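Local coordinates for protein transferrin (Manduca sexta, PDB 6WB6) that binds and transports ferric iron together with a carbonate anion, carrying a single Fe(3+) ion per molecule, at residues Ala135-Met140 with Leu152-Thr157; Ala160-Val165 with Ser183-Met188; Phe425-Gly430 with Pro584-Val589; Asn619-Phe624 with Asn634-Leu639. All coordinates share one frame; numbering follows the deposited sequence.

Interaction 1. Residues Ala135-Met140 with Leu152-Thr157; sequences AVFPKM and LKALST
P138 and A154 mark the closest backbone approach, their CA atoms 5.1 Å apart, where irregular segment 135-140 passes helical segment 152-157. The irregular segment belongs to the loop joining helices 121-131 and 147-158 in the iron-binding half of the transferrin chain, and it folds back onto the second of them. A154 turns its methyl to the loop, and three side chains converge on it. M140 brings CG to 3.5 Å from A154 CB, and F137 lays ring atom CE2 3.7 Å from the same methyl carbon. P138 CB completes the group. In F137, CG is anti to the backbone N (chi1 -162°), and the ring reaches past A154 until CZ stands 4.2 Å from L155 CD2, which lies at the ring edge near its plane. P138 CD of the same loop sits over one face of this ring, off toward the rim. F158, L128 and L131 also touch the ring, so F137 is buried between the two helices. Between segments 135-140 and 152-157 the contact is van der Waals packing of apolar groups. T157 and P138 lie alongside, pointing opposite ways, with P138 CG 3.7 Å from T157 CG2 and 3.4 Å from A154 O.

Interaction 2. Residues Ala160-Val165 with Ser183-Met188; sequences AKSCIV and SHLCSM
H184 O draws three groups of differing strength. S162 N donates the main bond (2.9 Å, 161° at the hydrogen); S187 N, from the same loop, adds a weak one, and K161 CA makes a CH...O contact. One residue on, L185 O takes the hydrogen of I164 N at 2.7 Å, the donor lying nearly along the C=O axis; this bond is short but bent at the hydrogen (136°). A third bond runs the other way: M188 N reaches S162 O at 2.9 Å from above the carbonyl plane. Three backbone bonds thus join the irregular loop to the weakly bonded strand 161-163 and the residue after it. Side chains fill in around them. In M188 the bend at chi2 (-53°) brings SD to 3.9 Å from K161 CB, the two chains crossing at about a right angle. C163 CB meets M188 CB at 3.8 Å, while L185 CD2 lies 3.8 Å from S162 OG, a hydroxyl hydrogen-bonded to S113 OG. C163 is disulfide-bonded to C189, just past segment 183-188, and C186 to C195. Strand 161-163 is flanked by its parallel neighbour 112-114, which leads toward the carbonate-pocket residue T116; L185 and I164 pack against helix 147-158, and segment 183-188 follows helix 172-181.

Interaction 3. Residues Phe425-Gly430 with Pro584-Val589; sequences FHEVYG and PSRTWV
S585 OG donates a 2.7 Å hydrogen bond to E427 O, and its CB rests at the edge of the Y429 ring, 3.4 Å from CE2. R586 follows with its carbonyl, which receives E427 N at 2.9 Å. Its side chain runs beside that of E427, both pointing the same way, yet the charges stay apart: E427 OE2 is 4.5 Å from R586 NH1 and well out of the guanidinium plane. R586 forms its salt bridge with D408 instead, and E427 OE2 accepts from N633 N. T587 faces H426 as a non-hydrogen-bonded pair and folds OG1 back onto S585 O at 2.6 Å. W588 then forms the hydrogen-bonded pair with F425, W588 N reaching F425 O at 2.9 Å. A chi1 of 61° places F425 CG between its backbone N and carbonyl carbon, which starts the ring toward W588; it lies nearly parallel to the five-membered ring of the indole, planes 14° apart but slid so that they barely overlap. F425 CE2 comes 3.2 Å from W588 CE3, and W588 CB stands over the phenyl face, 3.8 Å from its centroid. An alanine in place of W588 would probably leave F425 CE2 and E427 CG without the indole they pack on and open a gap beside F632. Strands 425-428 and 587-589 run antiparallel (171°) in a four-stranded sheet. Both connect to strands of a second sheet, consistent with the two-strand hinge behind the cleft of a transferrin lobe.

Interaction 4. Residues Asn619-Phe624 with Asn634-Leu639; sequences NIYGEF and NAAKGL
A classic beta bulge, K637 and G638 both facing V428, lies at the edge strand that includes L639, and the ring of Y621 packs against it. Y621 belongs to a type I turn running from N619 to G622, closed by G622 N on N619 O; a CB at G622 would clash with N619 ND2. The Y621 ring is sandwiched. A636 O sits over one face toward the rim, 3.2 Å from CD2, and A636 CB lies over the same face as a CH-pi contact, 4.3 Å from the ring centroid. I620 CG2 covers the opposite face, 3.5 Å above its centre. With chi1 at -49°, Y621 CG is anti to the carbonyl carbon and comes to 3.5 Å from A636 O; at the far end of the ring OH stands 3.4 Å from G638 CA. An alanine at Y621 would probably leave A636 CB and I620 CG2 without the ring between them and open a gap beside the bulge. The backbones meet at N634, whose CA directs a CH...O contact at Y621 O (3.1 Å, 152° at the hydrogen). A water lies 2.9 Å from Y621 O and 3.0 Å from N634 O, placed to donate to both, though it has other acceptors within reach. N634 OD1 accepts from N629 N, which probably limits the rotation of the amide. A636 O over the aromatic face probably adds little attraction; cohesion is likely to come from the packing of A636 CB on the ring, the CH...O contact and the shared water.

How the interactions relate
The four contacts form two pairs, one in each half of the chain, in sequence order. Interactions 1 and 2 have centres 14 Å apart and touch: L155 and L152 of helix 147-158 pack on I164 and L185, and that helix leads into strand 161-163. Interactions 3 and 4, centres 12 Å apart, share the antiparallel sheet in which strands 422-428 and 638-641 are neighbours; V428 O to K637 N, 2.8 Å, is a probable hydrogen bond. Between pairs the centres are 34 to 36 Å apart. The first pair lies in the iron-binding half, the I164 side chain about 7 Å from that of T116; the second lies on the C-terminal sheet, interaction 4 at its edge.

Interaction 1. Residues Ala135-Met140 with Leu152-Thr157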
loop_
_atom_site.group_PDB
_atom_site.type_symbol
_atom_site.label_atom_id
_atom_site.label_comp_id
_atom_site.label_asym_id
_atom_site.label_seq_id
_atom_site.Cartn_x
_atom_site.Cartn_y
_atom_site.Cartn_z
ATOM N N ALA A 135 -2.013 32.828 -1.981
ATOM C CA ALA A 135 -3.451 33.063 -2.003
ATOM C C ALA A 135 -4.061 32.743 -3.362
ATOM O O ALA A 135 -5.228 32.340 -3.443
ATOM C CB ALA A 135 -3.740 34.516 -1.623
ATOM N N VAL A 136 -3.298 32.921 -4.441
ATOM C CA VAL A 136 -3.851 32.699 -5.767
ATOM C C VAL A 136 -4.142 31.217 -5.997
ATOM O O VAL A 136 -5.012 30.866 -6.812
ATOM C CB VAL A 136 -2.873 33.311 -6.793
ATOM C CG1 VAL A 136 -1.575 32.580 -6.770
ATOM C CG2 VAL A 136 -3.459 33.314 -8.192
ATOM N N PHE A 137 -3.486 30.340 -5.257
ATOM C CA PHE A 137 -3.629 28.894 -5.459
ATOM C C PHE A 137 -4.945 28.400 -4.863
ATOM O O PHE A 137 -5.273 28.746 -3.729
ATOM C CB PHE A 137 -2.458 28.135 -4.809
ATOM C CG PHE A 137 -2.311 26.738 -5.316
ATOM C CD1 PHE A 137 -1.736 26.498 -6.572
ATOM C CD2 PHE A 137 -2.768 25.672 -4.567
ATOM C CE1 PHE A 137 -1.630 25.218 -7.064
ATOM C CE2 PHE A 137 -2.665 24.378 -5.045
ATOM C CZ PHE A 137 -2.091 24.150 -6.307
ATOM N N PRO A 138 -5.694 27.553 -5.578
ATOM C CA PRO A 138 -6.971 27.069 -5.034
ATOM C C PRO A 138 -6.785 26.403 -3.684
ATOM O O PRO A 138 -5.762 25.782 -3.410
ATOM C CB PRO A 138 -7.459 26.059 -6.077
ATOM C CG PRO A 138 -6.689 26.369 -7.345
ATOM C CD PRO A 138 -5.407 27.010 -6.921
ATOM N N LYS A 139 -7.801 26.543 -2.839
ATOM C CA LYS A 139 -7.837 25.870 -1.560
ATOM C C LYS A 139 -8.183 24.405 -1.763
ATOM O O LYS A 139 -8.742 24.003 -2.784
ATOM C CB LYS A 139 -8.864 26.523 -0.625
ATOM C CG LYS A 139 -8.579 27.997 -0.352
ATOM C CD LYS A 139 -7.203 28.132 0.276
ATOM C CE LYS A 139 -6.874 29.556 0.688
ATOM N NZ LYS A 139 -5.414 29.706 0.936
ATOM N N MET A 140 -7.826 23.598 -0.767
ATOM C CA MET A 140 -7.885 22.154 -0.906
ATOM C C MET A 140 -8.606 21.488 0.268
ATOM O O MET A 140 -8.406 20.297 0.515
ATOM C CB MET A 140 -6.464 21.609 -1.068
ATOM C CG MET A 140 -5.862 21.900 -2.468
ATOM S SD MET A 140 -4.160 21.303 -2.582
ATOM C CE MET A 140 -3.315 22.576 -1.692
ATOM N N LEU A 152 -5.732 17.405 -6.917
ATOM C CA LEU A 152 -5.906 17.294 -8.352
ATOM C C LEU A 152 -6.875 18.353 -8.865
ATOM O O LEU A 152 -6.691 18.899 -9.957
ATOM C CB LEU A 152 -6.424 15.901 -8.696
ATOM C CG LEU A 152 -5.491 14.738 -8.331
ATOM C CD1 LEU A 152 -6.259 13.399 -8.256
ATOM C CD2 LEU A 152 -4.350 14.667 -9.348
ATOM N N LYS A 153 -7.926 18.639 -8.099
ATOM C CA LYS A 153 -8.824 19.723 -8.471
ATOM C C LYS A 153 -8.069 21.035 -8.445
ATOM O O LYS A 153 -8.108 21.809 -9.406
ATOM C CB LYS A 153 -10.023 19.765 -7.531
ATOM C CG LYS A 153 -11.048 20.837 -7.868
ATOM C CD LYS A 153 -12.312 20.633 -7.026
ATOM N N ALA A 154 -7.286 21.241 -7.386
ATOM C CA ALA A 154 -6.501 22.458 -7.258
ATOM C C ALA A 154 -5.562 22.615 -8.449
ATOM O O ALA A 154 -5.495 23.678 -9.066
ATOM C CB ALA A 154 -5.725 22.437 -5.939
ATOM N N LEU A 155 -4.819 21.572 -8.784
ATOM C CA LEU A 155 -3.911 21.697 -9.913
ATOM C C LEU A 155 -4.673 21.969 -11.214
ATOM O O LEU A 155 -4.308 22.875 -11.970
ATOM C CB LEU A 155 -3.050 20.448 -10.004
ATOM C CG LEU A 155 -2.027 20.403 -8.851
ATOM C CD1 LEU A 155 -1.572 18.980 -8.605
ATOM C CD2 LEU A 155 -0.810 21.354 -9.123
ATOM N N SER A 156 -5.754 21.221 -11.484
ATOM C CA SER A 156 -6.462 21.361 -12.763
ATOM C C SER A 156 -7.203 22.683 -12.887
ATOM O O SER A 156 -7.564 23.076 -14.000
ATOM C CB SER A 156 -7.470 20.239 -12.959
ATOM O OG SER A 156 -8.471 20.327 -11.990
ATOM N N THR A 157 -7.445 23.354 -11.767
ATOM C CA THR A 157 -8.026 24.689 -11.726
ATOM C C THR A 157 -6.982 25.804 -11.772
ATOM O O THR A 157 -7.307 26.923 -12.180
ATOM C CB THR A 157 -8.861 24.815 -10.440
ATOM O OG1 THR A 157 -10.074 24.077 -10.611
ATOM C CG2 THR A 157 -9.163 26.258 -10.083
#

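Interaction 2. Residues Ala160-Val165 with Ser183-Met188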
loop_
_atom_site.group_PDB
_atom_site.type_symbol
_atom_site.label_atom_id
_atom_site.label_comp_id
_atom_site.label_asym_id
_atom_site.label_seq_id
_atom_site.Cartn_x
_atom_site.Cartn_y
_atom_site.Cartn_z
ATOM N N ALA A 160 -3.676 25.746 -16.674
ATOM C CA ALA A 160 -4.565 25.577 -17.816
ATOM C C ALA A 160 -4.586 24.131 -18.259
ATOM O O ALA A 160 -5.647 23.547 -18.488
ATOM C CB ALA A 160 -4.099 26.466 -18.975
ATOM N N LYS A 161 -3.407 23.557 -18.425
ATOM C CA LYS A 161 -3.241 22.166 -18.770
ATOM C C LYS A 161 -1.996 21.689 -18.049
ATOM O O LYS A 161 -1.148 22.494 -17.652
ATOM C CB LYS A 161 -3.081 21.962 -20.284
ATOM C CG LYS A 161 -4.197 22.469 -21.135
ATOM C CD LYS A 161 -3.981 22.050 -22.599
ATOM C CE LYS A 161 -5.257 22.203 -23.405
ATOM N NZ LYS A 161 -4.971 22.148 -24.856
ATOM N N SER A 162 -1.892 20.380 -17.868
ATOM C CA SER A 162 -0.686 19.832 -17.266
ATOM C C SER A 162 -0.404 18.468 -17.871
ATOM O O SER A 162 -1.167 17.955 -18.696
ATOM C CB SER A 162 -0.814 19.744 -15.756
ATOM O OG SER A 162 -1.397 20.925 -15.208
ATOM N N CYS A 163 0.739 17.901 -17.484
ATOM C CA CYS A 163 0.980 16.472 -17.636
ATOM C C CYS A 163 1.363 15.905 -16.279
ATOM O O CYS A 163 2.496 16.108 -15.817
ATOM C CB CYS A 163 2.085 16.166 -18.658
ATOM S SG CYS A 163 2.358 14.403 -18.751
ATOM N N ILE A 164 0.451 15.144 -15.666
ATOM C CA ILE A 164 0.733 14.554 -14.359
ATOM C C ILE A 164 0.313 13.094 -14.371
ATOM O O ILE A 164 -0.782 12.743 -13.908
ATOM C CB ILE A 164 0.049 15.318 -13.213
ATOM C CG1 ILE A 164 0.459 16.783 -13.206
ATOM C CG2 ILE A 164 0.513 14.732 -11.879
ATOM C CD1 ILE A 164 -0.204 17.595 -12.053
ATOM N N VAL A 165 1.204 12.230 -14.862
ATOM C CA VAL A 165 0.887 10.824 -15.089
ATOM C C VAL A 165 1.014 10.022 -13.805
ATOM O O VAL A 165 1.556 10.492 -12.797
ATOM C CB VAL A 165 1.777 10.197 -16.184
ATOM C CG1 VAL A 165 1.829 11.060 -17.382
ATOM C CG2 VAL A 165 3.184 9.958 -15.698
ATOM N N SER A 183 -9.135 15.557 -16.721
ATOM C CA SER A 183 -8.343 15.220 -17.900
ATOM C C SER A 183 -7.336 16.299 -18.260
ATOM O O SER A 183 -6.291 16.001 -18.850
ATOM C CB SER A 183 -9.286 14.972 -19.082
ATOM O OG SER A 183 -10.054 16.132 -19.291
ATOM N N HIS A 184 -7.626 17.557 -17.922
ATOM C CA HIS A 184 -6.686 18.637 -18.194
ATOM C C HIS A 184 -5.302 18.346 -17.619
ATOM O O HIS A 184 -4.292 18.835 -18.142
ATOM C CB HIS A 184 -7.212 19.951 -17.614
ATOM C CG HIS A 184 -8.161 20.671 -18.514
ATOM N ND1 HIS A 184 -8.842 21.805 -18.121
ATOM C CD2 HIS A 184 -8.543 20.423 -19.790
ATOM C CE1 HIS A 184 -9.604 22.224 -19.117
ATOM N NE2 HIS A 184 -9.440 21.405 -20.141
ATOM N N LEU A 185 -5.233 17.546 -16.560
ATOM C CA LEU A 185 -3.957 17.209 -15.945
ATOM C C LEU A 185 -3.128 16.255 -16.796
ATOM O O LEU A 185 -1.969 15.984 -16.448
ATOM C CB LEU A 185 -4.219 16.607 -14.579
ATOM C CG LEU A 185 -4.840 17.598 -13.590
ATOM C CD1 LEU A 185 -5.172 16.907 -12.311
ATOM C CD2 LEU A 185 -3.932 18.756 -13.292
ATOM N N CYS A 186 -3.706 15.739 -17.880
ATOM C CA CYS A 186 -3.068 14.777 -18.775
ATOM C C CYS A 186 -2.918 15.293 -20.208
ATOM O O CYS A 186 -2.377 14.570 -21.050
ATOM C CB CYS A 186 -3.884 13.477 -18.787
ATOM S SG CYS A 186 -4.241 12.779 -17.133
ATOM N N SER A 187 -3.363 16.527 -20.494
ATOM C CA SER A 187 -3.460 17.040 -21.865
ATOM C C SER A 187 -2.111 17.402 -22.456
ATOM O O SER A 187 -1.981 17.455 -23.679
ATOM C CB SER A 187 -4.341 18.293 -21.921
ATOM O OG SER A 187 -5.511 18.087 -21.191
ATOM N N MET A 188 -1.122 17.683 -21.613
ATOM C CA MET A 188 0.234 17.939 -22.051
ATOM C C MET A 188 1.063 16.665 -22.215
ATOM O O MET A 188 2.199 16.741 -22.705
ATOM C CB MET A 188 0.921 18.866 -21.055
ATOM C CG MET A 188 0.279 20.240 -20.909
ATOM S SD MET A 188 0.049 21.115 -22.485
ATOM C CE MET A 188 1.739 21.481 -22.913
HETATM O O HOH W 1 -7.487 23.039 -16.516
#

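Interaction 3. Residues Phe425-Gly430 with Pro584-Val589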
loop_
_atom_site.group_PDB
_atom_site.type_symbol
_atom_site.label_atom_id
_atom_site.label_comp_id
_atom_site.label_asym_id
_atom_site.label_seq_id
_atom_site.Cartn_x
_atom_site.Cartn_y
_atom_site.Cartn_z
ATOM N N PHE A 425 -13.546 -1.699 1.767
ATOM C CA PHE A 425 -12.471 -2.481 1.162
ATOM C C PHE A 425 -12.273 -3.721 2.015
ATOM O O PHE A 425 -12.697 -3.772 3.179
ATOM C CB PHE A 425 -11.179 -1.683 1.050
ATOM C CG PHE A 425 -10.628 -1.232 2.373
ATOM C CD1 PHE A 425 -11.006 -0.019 2.919
ATOM C CD2 PHE A 425 -9.749 -2.036 3.081
ATOM C CE1 PHE A 425 -10.515 0.391 4.144
ATOM C CE2 PHE A 425 -9.260 -1.625 4.303
ATOM C CZ PHE A 425 -9.639 -0.413 4.833
ATOM N N HIS A 426 -11.655 -4.724 1.405
ATOM C CA HIS A 426 -11.500 -6.042 1.992
ATOM C C HIS A 426 -10.095 -6.553 1.693
ATOM O O HIS A 426 -9.377 -6.007 0.842
ATOM C CB HIS A 426 -12.544 -7.005 1.436
ATOM C CG HIS A 426 -12.456 -7.159 -0.044
ATOM N ND1 HIS A 426 -13.294 -6.496 -0.915
ATOM C CD2 HIS A 426 -11.599 -7.872 -0.815
ATOM C CE1 HIS A 426 -12.981 -6.826 -2.154
ATOM N NE2 HIS A 426 -11.951 -7.655 -2.119
ATOM N N GLU A 427 -9.721 -7.621 2.412
ATOM C CA GLU A 427 -8.454 -8.301 2.207
ATOM C C GLU A 427 -8.497 -9.174 0.968
ATOM O O GLU A 427 -9.531 -9.747 0.615
ATOM C CB GLU A 427 -8.092 -9.163 3.422
ATOM C CG GLU A 427 -7.617 -8.342 4.582
ATOM C CD GLU A 427 -7.134 -9.151 5.773
ATOM O OE1 GLU A 427 -7.365 -10.379 5.834
ATOM O OE2 GLU A 427 -6.558 -8.527 6.664
ATOM N N VAL A 428 -7.370 -9.230 0.278
ATOM C CA VAL A 428 -7.182 -10.210 -0.775
ATOM C C VAL A 428 -5.979 -11.070 -0.415
ATOM O O VAL A 428 -5.096 -10.671 0.348
ATOM C CB VAL A 428 -7.008 -9.563 -2.164
ATOM C CG1 VAL A 428 -8.303 -8.928 -2.592
ATOM C CG2 VAL A 428 -5.863 -8.572 -2.176
ATOM N N TYR A 429 -5.945 -12.261 -0.997
ATOM C CA TYR A 429 -5.011 -13.288 -0.570
ATOM C C TYR A 429 -4.361 -13.952 -1.777
ATOM O O TYR A 429 -4.738 -13.724 -2.927
ATOM C CB TYR A 429 -5.720 -14.320 0.295
ATOM C CG TYR A 429 -6.512 -13.716 1.408
ATOM C CD1 TYR A 429 -5.882 -13.177 2.513
ATOM C CD2 TYR A 429 -7.895 -13.681 1.359
ATOM C CE1 TYR A 429 -6.600 -12.631 3.551
ATOM C CE2 TYR A 429 -8.629 -13.128 2.408
ATOM C CZ TYR A 429 -7.969 -12.610 3.493
ATOM O OH TYR A 429 -8.643 -12.045 4.540
ATOM N N GLY A 430 -3.351 -14.767 -1.495
ATOM C CA GLY A 430 -2.672 -15.509 -2.540
ATOM C C GLY A 430 -1.788 -14.663 -3.430
ATOM O O GLY A 430 -1.734 -13.430 -3.309
ATOM N N PRO A 584 -16.590 -13.940 1.951
ATOM C CA PRO A 584 -16.259 -12.670 2.606
ATOM C C PRO A 584 -14.921 -12.801 3.308
ATOM O O PRO A 584 -14.711 -13.715 4.101
ATOM C CB PRO A 584 -17.420 -12.455 3.585
ATOM C CG PRO A 584 -17.972 -13.808 3.809
ATOM C CD PRO A 584 -17.774 -14.575 2.545
ATOM N N SER A 585 -13.997 -11.914 2.958
ATOM C CA SER A 585 -12.709 -11.805 3.624
ATOM C C SER A 585 -12.807 -10.685 4.637
ATOM O O SER A 585 -13.721 -9.865 4.573
ATOM C CB SER A 585 -11.579 -11.488 2.638
ATOM O OG SER A 585 -11.568 -10.112 2.301
ATOM N N ARG A 586 -11.861 -10.643 5.572
ATOM C CA ARG A 586 -11.853 -9.535 6.511
ATOM C C ARG A 586 -12.136 -8.249 5.746
ATOM O O ARG A 586 -11.473 -7.950 4.751
ATOM C CB ARG A 586 -10.519 -9.423 7.234
ATOM C CG ARG A 586 -10.391 -8.172 8.038
ATOM C CD ARG A 586 -9.219 -8.247 9.014
ATOM N NE ARG A 586 -9.438 -9.265 10.029
ATOM C CZ ARG A 586 -8.542 -9.621 10.952
ATOM N NH1 ARG A 586 -7.349 -9.040 11.019
ATOM N NH2 ARG A 586 -8.843 -10.563 11.819
ATOM N N THR A 587 -13.130 -7.502 6.221
ATOM C CA THR A 587 -13.711 -6.358 5.525
ATOM C C THR A 587 -13.797 -5.168 6.462
ATOM O O THR A 587 -14.202 -5.317 7.620
ATOM C CB THR A 587 -15.110 -6.658 5.056
ATOM O OG1 THR A 587 -15.088 -7.743 4.132
ATOM C CG2 THR A 587 -15.689 -5.455 4.410
ATOM N N TRP A 588 -13.457 -3.987 5.952
ATOM C CA TRP A 588 -13.609 -2.749 6.700
ATOM C C TRP A 588 -14.887 -2.061 6.262
ATOM O O TRP A 588 -15.159 -1.937 5.057
ATOM C CB TRP A 588 -12.386 -1.839 6.529
ATOM C CG TRP A 588 -11.214 -2.423 7.258
ATOM C CD1 TRP A 588 -10.721 -2.030 8.456
ATOM C CD2 TRP A 588 -10.384 -3.530 6.821
ATOM N NE1 TRP A 588 -9.641 -2.813 8.807
ATOM C CE2 TRP A 588 -9.425 -3.749 7.827
ATOM C CE3 TRP A 588 -10.362 -4.348 5.682
ATOM C CZ2 TRP A 588 -8.461 -4.760 7.737
ATOM C CZ3 TRP A 588 -9.386 -5.349 5.590
ATOM C CH2 TRP A 588 -8.466 -5.550 6.614
ATOM N N VAL A 589 -15.697 -1.664 7.237
ATOM C CA VAL A 589 -17.013 -1.117 6.948
ATOM C C VAL A 589 -17.067 0.297 7.486
ATOM O O VAL A 589 -16.351 0.661 8.426
ATOM C CB VAL A 589 -18.156 -1.969 7.531
ATOM C CG1 VAL A 589 -18.086 -3.364 7.002
ATOM C CG2 VAL A 589 -18.120 -1.958 9.037
#

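Interaction 4. Residues Asn619-Phe624 with Asn634-Leu639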
loop_
_atom_site.group_PDB
_atom_site.type_symbol
_atom_site.label_atom_id
_atom_site.label_comp_id
_atom_site.label_asym_id
_atom_site.label_seq_id
_atom_site.Cartn_x
_atom_site.Cartn_y
_atom_site.Cartn_z
ATOM N N ASN A 619 5.934 -3.363 8.497
ATOM C CA ASN A 619 5.500 -4.717 8.220
ATOM C C ASN A 619 3.999 -4.746 8.467
ATOM O O ASN A 619 3.507 -5.148 9.527
ATOM C CB ASN A 619 6.266 -5.698 9.090
ATOM C CG ASN A 619 6.096 -7.122 8.639
ATOM O OD1 ASN A 619 5.402 -7.398 7.660
ATOM N ND2 ASN A 619 6.738 -8.042 9.347
ATOM N N ILE A 620 3.264 -4.258 7.467
ATOM C CA ILE A 620 1.831 -4.062 7.625
ATOM C C ILE A 620 1.126 -5.390 7.892
ATOM O O ILE A 620 0.178 -5.444 8.670
ATOM C CB ILE A 620 1.250 -3.328 6.399
ATOM C CG1 ILE A 620 -0.238 -3.045 6.614
ATOM C CG2 ILE A 620 1.467 -4.093 5.111
ATOM C CD1 ILE A 620 -0.819 -1.990 5.662
ATOM N N TYR A 621 1.578 -6.478 7.269
ATOM C CA TYR A 621 0.943 -7.779 7.447
ATOM C C TYR A 621 1.720 -8.719 8.359
ATOM O O TYR A 621 1.346 -9.878 8.475
ATOM C CB TYR A 621 0.732 -8.466 6.094
ATOM C CG TYR A 621 0.082 -7.598 5.047
ATOM C CD1 TYR A 621 -1.063 -6.878 5.325
ATOM C CD2 TYR A 621 0.633 -7.485 3.785
ATOM C CE1 TYR A 621 -1.652 -6.085 4.384
ATOM C CE2 TYR A 621 0.046 -6.692 2.827
ATOM C CZ TYR A 621 -1.098 -5.991 3.136
ATOM O OH TYR A 621 -1.700 -5.186 2.207
ATOM N N GLY A 622 2.778 -8.261 9.019
ATOM C CA GLY A 622 3.622 -9.151 9.792
ATOM C C GLY A 622 3.193 -9.274 11.256
ATOM O O GLY A 622 2.267 -8.618 11.721
ATOM N N GLU A 623 3.903 -10.142 11.975
ATOM C CA GLU A 623 3.754 -10.249 13.423
ATOM C C GLU A 623 4.002 -8.905 14.087
ATOM O O GLU A 623 4.874 -8.145 13.675
ATOM C CB GLU A 623 4.746 -11.272 13.992
ATOM C CG GLU A 623 4.170 -12.636 14.328
ATOM C CD GLU A 623 5.114 -13.462 15.211
ATOM O OE1 GLU A 623 6.075 -12.886 15.775
ATOM O OE2 GLU A 623 4.892 -14.686 15.340
ATOM N N PHE A 624 3.238 -8.602 15.131
ATOM C CA PHE A 624 3.412 -7.344 15.845
ATOM C C PHE A 624 3.467 -7.663 17.335
ATOM O O PHE A 624 2.486 -8.153 17.905
ATOM C CB PHE A 624 2.289 -6.366 15.502
ATOM C CG PHE A 624 2.544 -4.979 15.976
ATOM C CD1 PHE A 624 2.345 -4.643 17.305
ATOM C CD2 PHE A 624 2.991 -4.013 15.103
ATOM C CE1 PHE A 624 2.587 -3.385 17.745
ATOM C CE2 PHE A 624 3.229 -2.750 15.527
ATOM C CZ PHE A 624 3.035 -2.422 16.853
ATOM N N ASN A 634 -2.139 -11.873 8.738
ATOM C CA ASN A 634 -0.805 -12.087 8.173
ATOM C C ASN A 634 -0.875 -12.642 6.758
ATOM O O ASN A 634 0.040 -12.425 5.969
ATOM C CB ASN A 634 0.016 -13.038 9.061
ATOM C CG ASN A 634 0.469 -12.403 10.377
ATOM O OD1 ASN A 634 -0.217 -11.543 10.959
ATOM N ND2 ASN A 634 1.626 -12.850 10.869
ATOM N N ALA A 635 -1.951 -13.345 6.408
ATOM C CA ALA A 635 -2.083 -13.899 5.065
ATOM C C ALA A 635 -2.476 -12.860 4.021
ATOM O O ALA A 635 -2.393 -13.145 2.819
ATOM C CB ALA A 635 -3.123 -15.022 5.049
ATOM N N ALA A 636 -2.912 -11.676 4.439
ATOM C CA ALA A 636 -3.341 -10.684 3.466
ATOM C C ALA A 636 -2.186 -10.332 2.543
ATOM O O ALA A 636 -1.056 -10.118 2.983
ATOM C CB ALA A 636 -3.860 -9.425 4.166
ATOM N N LYS A 637 -2.482 -10.279 1.258
ATOM C CA LYS A 637 -1.537 -9.883 0.237
ATOM C C LYS A 637 -1.899 -8.553 -0.389
ATOM O O LYS A 637 -1.239 -8.123 -1.345
ATOM C CB LYS A 637 -1.478 -10.948 -0.847
ATOM C CG LYS A 637 -1.384 -12.374 -0.307
ATOM C CD LYS A 637 -0.296 -12.531 0.731
ATOM C CE LYS A 637 1.068 -12.247 0.185
ATOM N NZ LYS A 637 2.040 -13.018 1.036
ATOM N N GLY A 638 -2.960 -7.922 0.087
ATOM C CA GLY A 638 -3.348 -6.631 -0.428
ATOM C C GLY A 638 -4.720 -6.245 0.063
ATOM O O GLY A 638 -5.383 -6.975 0.809
ATOM N N LEU A 639 -5.140 -5.083 -0.393
ATOM C CA LEU A 639 -6.455 -4.554 -0.088
ATOM C C LEU A 639 -7.108 -4.154 -1.393
ATOM O O LEU A 639 -6.426 -3.647 -2.288
ATOM C CB LEU A 639 -6.351 -3.365 0.844
ATOM C CG LEU A 639 -5.687 -3.679 2.181
ATOM C CD1 LEU A 639 -5.500 -2.383 2.929
ATOM C CD2 LEU A 639 -6.523 -4.696 3.001
HETATM O O HOH W 2 2.847 -11.773 6.864
#